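Side-chain contacts in putative acetamidase/formamidase (Yersinia enterocolitica subsp. palearctica serotype O:3, PDB 5UBU), which probably hydrolyses carbon-nitrogen bonds other than peptide bonds in linear amides, and binds sodium ions: residues E8-I11 and M12-R15; I285-L288 and V289-G293. All coordinates share one frame; numbering follows the deposited sequence.

Contact 1: residues E8-I11 and M12-R15; sequences EESI and MVKR
Glu9 and Lys14 run side by side in the same direction and join at their ends in a salt bridge, Lys14 NZ lying 3.0 Å from Glu9 OE2. The ammonium meets that oxygen on its syn side, 23° out of the carboxylate plane. The two chains reach this pairing differently: Glu9 is bent at chi2 (-64°), which brings its carboxylate round toward the lysine, whereas Lys14 stays extended beyond CG. Lys14 CG also passes 3.7 Å from Glu8 O, in the loop before the helix.

Ser10 is the N-cap of the short helix 11-15. Its chi1 of 67° sets OG between the backbone N and the carbonyl carbon, where it accepts a hydrogen bond from Val13 N at 3.3 Å. The CG2 branch of Val13, beside its own backbone N, lies next to the same hydroxyl. Ser10 OG is also hydrogen-bonded to Leu7 O, which ties the cap to the loop before it. The first helical turn follows, with Lys14 N bonded to Ser10 O at 3.0 Å and Arg15 N to Ile11 O at 2.9 Å.

Ile11 and Arg15 form a second side-by-side pair, Ile11 CG2 approaching Arg15 CD at 3.9 Å. Beyond that apolar stem, the guanidinium makes a cation-pi contact with Trp251. Selenomethionine Met12 instead leads away, its extended chain packing over strands 101-111, 203-208 and 239-248.

The chemistry divides the turn by face: an exposed ion pair spans its outside, while the buried serine hydroxyl accepts from Val13 N at the helix start, as an N-cap does, and its own bond to Leu7 O holds it to the loop.

Contact 2: residues I285-L288 and V289-G293; sequences IYWL and VADFG
Two aromatic rings from successive turns, Trp287 and Phe292, meet obliquely: the five-membered ring of the indole and the phenyl ring have centroids 5.3 Å apart and planes inclined at 59°. Phe292 CE2 sits over one face of the indole, displaced toward its rim and nearest NE1 at 3.6 Å, while the phenyl ring presents its own edge to that nitrogen. The two side chains lie side by side and point the same way. Trp287 has CG anti to the backbone N (chi1 -174°), which leaves the CD1-NE1 edge of the indole facing Asp291 and Phe292.

Asp291 comes to the indole from another direction. Its OD2 lies at the ring edge, in plane, 3.4 Å from Trp287 NE1, and the carboxylate stands nearly upright to the indole, at 83°. Arg257 also makes a cation-pi contact with Trp287.

These residues form the C-terminal end of helix 273-291; Trp287, with Phe292 just past the helix end, packs on strand 263-270. Regular helical bonding persists to Asp291 N, bonded to Trp287 O at 3.0 Å. Phe292 then leaves helical backbone angles; its N still reaches Leu288 O at 3.1 Å, but from above the carbonyl plane, and Gly293 follows with positive phi.

The buried Leu288 side chain lies at an angle to that of Phe292, its CD2 standing 4.1 Å from Phe292 CD2, and Leu330 touches both side chains. Ile285 faces helix 296-306, where it packs on Tyr300 and Leu303. Beyond the turn, Phe292 O accepts a hydrogen bond from Arg161 of a second subunit.

From the N terminus, contact 1 comes first, where the opening loop turns into helix 11-15; contact 2 follows much later, at the end of helix 273-291. Each is local to one continuous piece of chain, so neither closes a long loop, and they stand in series without nesting or crossing. Their centres are about 16 Å apart, yet they touch where Ile11 CD1 packs on Trp287 CZ2 at 3.8 Å. Trp251 provides another connection, meeting Arg15 of contact 1 and Asp291 of contact 2. Both helices lean on the large mixed sheet, contact 1 on strands 203-208 and 239-248, contact 2 on strand 263-270.

Contact 1: residues E8-I11 and M12-R15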
ATOM      1  N   GLU B   8      31.271   0.564 -26.016  1.00 64.41           N
ATOM      2  CA  GLU B   8      31.113   0.565 -27.472  1.00 66.69           C
ATOM      3  C   GLU B   8      29.710   0.116 -27.903  1.00 66.91           C
ATOM      4  O   GLU B   8      29.171   0.619 -28.892  1.00 67.76           O
ATOM      5  CB  GLU B   8      32.158  -0.337 -28.115  1.00 69.79           C
ATOM      6  CG  GLU B   8      33.598   0.086 -27.895  1.00 70.67           C
ATOM      7  CD  GLU B   8      34.593  -0.905 -28.504  1.00 74.02           C
ATOM      8  OE1 GLU B   8      34.168  -1.981 -28.990  1.00 75.07           O
ATOM      9  OE2 GLU B   8      35.810  -0.635 -28.459  1.00 75.14           O
ATOM     10  N   GLU B   9      29.133  -0.831 -27.158  1.00 66.86           N
ATOM     11  CA  GLU B   9      27.788  -1.339 -27.425  1.00 67.33           C
ATOM     12  C   GLU B   9      26.697  -0.607 -26.641  1.00 62.94           C
ATOM     13  O   GLU B   9      25.524  -0.926 -26.798  1.00 63.26           O
ATOM     14  CB  GLU B   9      27.728  -2.856 -27.133  1.00 70.95           C
ATOM     15  CG  GLU B   9      28.606  -3.705 -28.067  1.00 75.77           C
ATOM     16  CD  GLU B   9      28.173  -3.644 -29.538  1.00 79.24           C
ATOM     17  OE1 GLU B   9      29.020  -3.906 -30.428  1.00 83.44           O
ATOM     18  OE2 GLU B   9      26.988  -3.332 -29.799  1.00 79.89           O
ATOM     19  N   SER B  10      27.077   0.367 -25.812  1.00 59.66           N
ATOM     20  CA  SER B  10      26.087   1.121 -25.020  1.00 57.41           C
ATOM     21  C   SER B  10      25.183   1.969 -25.911  1.00 57.27           C
ATOM     22  O   SER B  10      25.563   2.346 -27.018  1.00 59.23           O
ATOM     23  CB  SER B  10      26.763   2.030 -23.980  1.00 55.36           C
ATOM     24  OG  SER B  10      27.489   3.078 -24.601  1.00 54.66           O
ATOM     25  N   ILE B  11      23.989   2.264 -25.407  1.00 55.72           N
ATOM     26  CA  ILE B  11      23.014   3.060 -26.144  1.00 55.76           C
ATOM     27  C   ILE B  11      23.537   4.489 -26.298  1.00 55.88           C
ATOM     28  O   ILE B  11      23.333   5.123 -27.332  1.00 56.40           O
ATOM     29  CB  ILE B  11      21.622   3.011 -25.471  1.00 54.00           C
ATOM     30  CG1 ILE B  11      21.129   1.551 -25.428  1.00 54.83           C
ATOM     31  CG2 ILE B  11      20.626   3.881 -26.218  1.00 54.66           C
ATOM     32  CD1 ILE B  11      19.817   1.333 -24.706  1.00 54.44           C
HETATM   33  N   MSE B  12      24.240   4.969 -25.280  1.00 56.24           N
HETATM   34  CA  MSE B  12      24.807   6.317 -25.312  1.00 57.54           C
HETATM   35  C   MSE B  12      25.810   6.497 -26.420  1.00 58.30           C
HETATM   36  O   MSE B  12      25.809   7.517 -27.100  1.00 59.70           O
HETATM   37  CB  MSE B  12      25.513   6.585 -23.986  1.00 57.80           C
HETATM   38  CG  MSE B  12      26.134   7.973 -23.910  1.00 59.24           C
HETATM   39 SE   MSE B  12      27.290   7.982 -22.323  1.00 61.86          SE
HETATM   40  CE  MSE B  12      27.743   9.889 -22.226  1.00 60.69           C
ATOM     41  N   VAL B  13      26.694   5.525 -26.595  1.00 58.30           N
ATOM     42  CA  VAL B  13      27.714   5.619 -27.629  1.00 59.56           C
ATOM     43  C   VAL B  13      27.124   5.376 -29.015  1.00 61.20           C
ATOM     44  O   VAL B  13      27.489   6.067 -29.967  1.00 62.87           O
ATOM     45  CB  VAL B  13      28.896   4.675 -27.328  1.00 60.39           C
ATOM     46  CG1 VAL B  13      29.905   4.645 -28.477  1.00 62.36           C
ATOM     47  CG2 VAL B  13      29.575   5.106 -26.029  1.00 58.85           C
ATOM     48  N   LYS B  14      26.203   4.420 -29.130  1.00 61.35           N
ATOM     49  CA  LYS B  14      25.591   4.116 -30.429  1.00 63.37           C
ATOM     50  C   LYS B  14      24.589   5.141 -30.939  1.00 62.44           C
ATOM     51  O   LYS B  14      24.414   5.259 -32.149  1.00 64.52           O
ATOM     52  CB  LYS B  14      24.952   2.718 -30.455  1.00 65.26           C
ATOM     53  CG  LYS B  14      25.976   1.596 -30.574  1.00 68.15           C
ATOM     54  CD  LYS B  14      25.352   0.276 -31.011  1.00 71.71           C
ATOM     55  CE  LYS B  14      26.410  -0.574 -31.708  1.00 75.18           C
ATOM     56  NZ  LYS B  14      25.936  -1.913 -32.162  1.00 77.83           N
ATOM     57  N   ARG B  15      23.940   5.868 -30.035  1.00 59.60           N
ATOM     58  CA  ARG B  15      22.933   6.855 -30.443  1.00 59.51           C
ATOM     59  C   ARG B  15      23.199   8.284 -29.992  1.00 57.93           C
ATOM     60  O   ARG B  15      22.516   9.201 -30.442  1.00 58.21           O
ATOM     61  CB  ARG B  15      21.560   6.415 -29.950  1.00 59.48           C
ATOM     62  CG  ARG B  15      21.111   5.062 -30.484  1.00 61.10           C
ATOM     63  CD  ARG B  15      19.730   4.717 -29.965  1.00 61.46           C
ATOM     64  NE  ARG B  15      18.713   5.641 -30.466  1.00 62.98           N
ATOM     65  CZ  ARG B  15      17.430   5.623 -30.110  1.00 63.44           C
ATOM     66  NH1 ARG B  15      16.585   6.511 -30.636  1.00 64.34           N
ATOM     67  NH2 ARG B  15      16.989   4.726 -29.226  1.00 63.12           N
TER

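Contact 2: residues I285-L288 and V289-G293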
ATOM      1  N   ILE B 285       9.576  -4.366 -19.688  1.00 35.04           N
ATOM      2  CA  ILE B 285       8.887  -5.159 -20.714  1.00 35.91           C
ATOM      3  C   ILE B 285       8.676  -4.330 -21.981  1.00 36.63           C
ATOM      4  O   ILE B 285       8.899  -4.823 -23.082  1.00 38.08           O
ATOM      5  CB  ILE B 285       7.545  -5.726 -20.197  1.00 35.06           C
ATOM      6  CG1 ILE B 285       7.822  -6.778 -19.119  1.00 34.66           C
ATOM      7  CG2 ILE B 285       6.759  -6.382 -21.326  1.00 36.20           C
ATOM      8  CD1 ILE B 285       6.591  -7.264 -18.390  1.00 34.06           C
ATOM      9  N   TYR B 286       8.259  -3.075 -21.832  1.00 36.04           N
ATOM     10  CA  TYR B 286       8.059  -2.237 -23.010  1.00 37.22           C
ATOM     11  C   TYR B 286       9.390  -1.935 -23.724  1.00 38.07           C
ATOM     12  O   TYR B 286       9.433  -1.794 -24.959  1.00 39.01           O
ATOM     13  CB  TYR B 286       7.327  -0.934 -22.696  1.00 36.79           C
ATOM     14  CG  TYR B 286       5.891  -1.063 -22.230  1.00 36.72           C
ATOM     15  CD1 TYR B 286       5.082  -2.145 -22.608  1.00 37.59           C
ATOM     16  CD2 TYR B 286       5.281  -0.011 -21.550  1.00 36.32           C
ATOM     17  CE1 TYR B 286       3.753  -2.219 -22.202  1.00 37.40           C
ATOM     18  CE2 TYR B 286       3.948  -0.076 -21.171  1.00 36.28           C
ATOM     19  CZ  TYR B 286       3.188  -1.177 -21.502  1.00 36.84           C
ATOM     20  OH  TYR B 286       1.868  -1.236 -21.115  1.00 37.29           O
ATOM     21  N   TRP B 287      10.458  -1.850 -22.936  1.00 37.00           N
ATOM     22  CA  TRP B 287      11.791  -1.591 -23.456  1.00 37.79           C
ATOM     23  C   TRP B 287      12.279  -2.805 -24.244  1.00 39.37           C
ATOM     24  O   TRP B 287      12.816  -2.660 -25.349  1.00 41.20           O
ATOM     25  CB  TRP B 287      12.724  -1.218 -22.295  1.00 36.76           C
ATOM     26  CG  TRP B 287      14.109  -0.779 -22.654  1.00 37.75           C
ATOM     27  CD1 TRP B 287      14.562  -0.365 -23.879  1.00 39.37           C
ATOM     28  CD2 TRP B 287      15.158  -0.485 -21.730  1.00 37.39           C
ATOM     29  NE1 TRP B 287      15.864   0.044 -23.790  1.00 40.10           N
ATOM     30  CE2 TRP B 287      16.251  -0.001 -22.479  1.00 38.89           C
ATOM     31  CE3 TRP B 287      15.296  -0.629 -20.342  1.00 36.32           C
ATOM     32  CZ2 TRP B 287      17.468   0.337 -21.894  1.00 39.20           C
ATOM     33  CZ3 TRP B 287      16.506  -0.291 -19.756  1.00 36.73           C
ATOM     34  CH2 TRP B 287      17.576   0.192 -20.534  1.00 38.26           C
ATOM     35  N   LEU B 288      12.050  -4.000 -23.698  1.00 38.78           N
ATOM     36  CA  LEU B 288      12.445  -5.242 -24.360  1.00 40.14           C
ATOM     37  C   LEU B 288      11.692  -5.441 -25.682  1.00 41.76           C
ATOM     38  O   LEU B 288      12.270  -5.932 -26.654  1.00 43.90           O
ATOM     39  CB  LEU B 288      12.233  -6.439 -23.428  1.00 39.26           C
ATOM     40  CG  LEU B 288      13.102  -6.456 -22.167  1.00 38.21           C
ATOM     41  CD1 LEU B 288      12.673  -7.558 -21.218  1.00 37.56           C
ATOM     42  CD2 LEU B 288      14.575  -6.593 -22.512  1.00 39.45           C
ATOM     43  N   VAL B 289      10.417  -5.049 -25.719  1.00 40.78           N
ATOM     44  CA  VAL B 289       9.604  -5.178 -26.934  1.00 42.13           C
ATOM     45  C   VAL B 289      10.016  -4.163 -28.009  1.00 43.53           C
ATOM     46  O   VAL B 289      10.109  -4.495 -29.188  1.00 45.91           O
ATOM     47  CB  VAL B 289       8.091  -5.022 -26.619  1.00 40.96           C
ATOM     48  CG1 VAL B 289       7.253  -4.899 -27.888  1.00 42.61           C
ATOM     49  CG2 VAL B 289       7.603  -6.187 -25.776  1.00 40.19           C
ATOM     50  N   ALA B 290      10.278  -2.937 -27.584  1.00 42.61           N
ATOM     51  CA  ALA B 290      10.633  -1.851 -28.500  1.00 43.61           C
ATOM     52  C   ALA B 290      12.022  -1.954 -29.122  1.00 45.29           C
ATOM     53  O   ALA B 290      12.159  -1.861 -30.332  1.00 47.39           O
ATOM     54  CB  ALA B 290      10.487  -0.507 -27.790  1.00 41.85           C
ATOM     55  N   ASP B 291      13.042  -2.156 -28.292  1.00 44.87           N
ATOM     56  CA  ASP B 291      14.438  -2.192 -28.757  1.00 46.50           C
ATOM     57  C   ASP B 291      15.150  -3.546 -28.844  1.00 47.07           C
ATOM     58  O   ASP B 291      16.205  -3.623 -29.469  1.00 48.71           O
ATOM     59  CB  ASP B 291      15.283  -1.287 -27.841  1.00 45.99           C
ATOM     60  CG  ASP B 291      14.821   0.173 -27.844  1.00 45.70           C
ATOM     61  OD1 ASP B 291      13.986   0.552 -28.694  1.00 46.71           O
ATOM     62  OD2 ASP B 291      15.317   0.942 -26.985  1.00 45.07           O
ATOM     63  N   PHE B 292      14.608  -4.597 -28.235  1.00 45.68           N
ATOM     64  CA  PHE B 292      15.305  -5.906 -28.249  1.00 46.42           C
ATOM     65  C   PHE B 292      14.515  -7.086 -28.845  1.00 47.18           C
ATOM     66  O   PHE B 292      14.739  -8.241 -28.487  1.00 47.18           O
ATOM     67  CB  PHE B 292      15.820  -6.223 -26.834  1.00 44.63           C
ATOM     68  CG  PHE B 292      16.719  -5.149 -26.270  1.00 43.75           C
ATOM     69  CD1 PHE B 292      18.065  -5.098 -26.616  1.00 45.39           C
ATOM     70  CD2 PHE B 292      16.223  -4.189 -25.398  1.00 41.55           C
ATOM     71  CE1 PHE B 292      18.896  -4.111 -26.107  1.00 44.78           C
ATOM     72  CE2 PHE B 292      17.053  -3.205 -24.880  1.00 41.05           C
ATOM     73  CZ  PHE B 292      18.390  -3.166 -25.237  1.00 42.66           C
ATOM     74  N   GLY B 293      13.602  -6.781 -29.763  1.00 47.74           N
ATOM     75  CA  GLY B 293      12.812  -7.795 -30.468  1.00 49.03           C
ATOM     76  C   GLY B 293      11.971  -8.807 -29.705  1.00 47.61           C
ATOM     77  O   GLY B 293      11.615  -9.852 -30.259  1.00 49.11           O
TER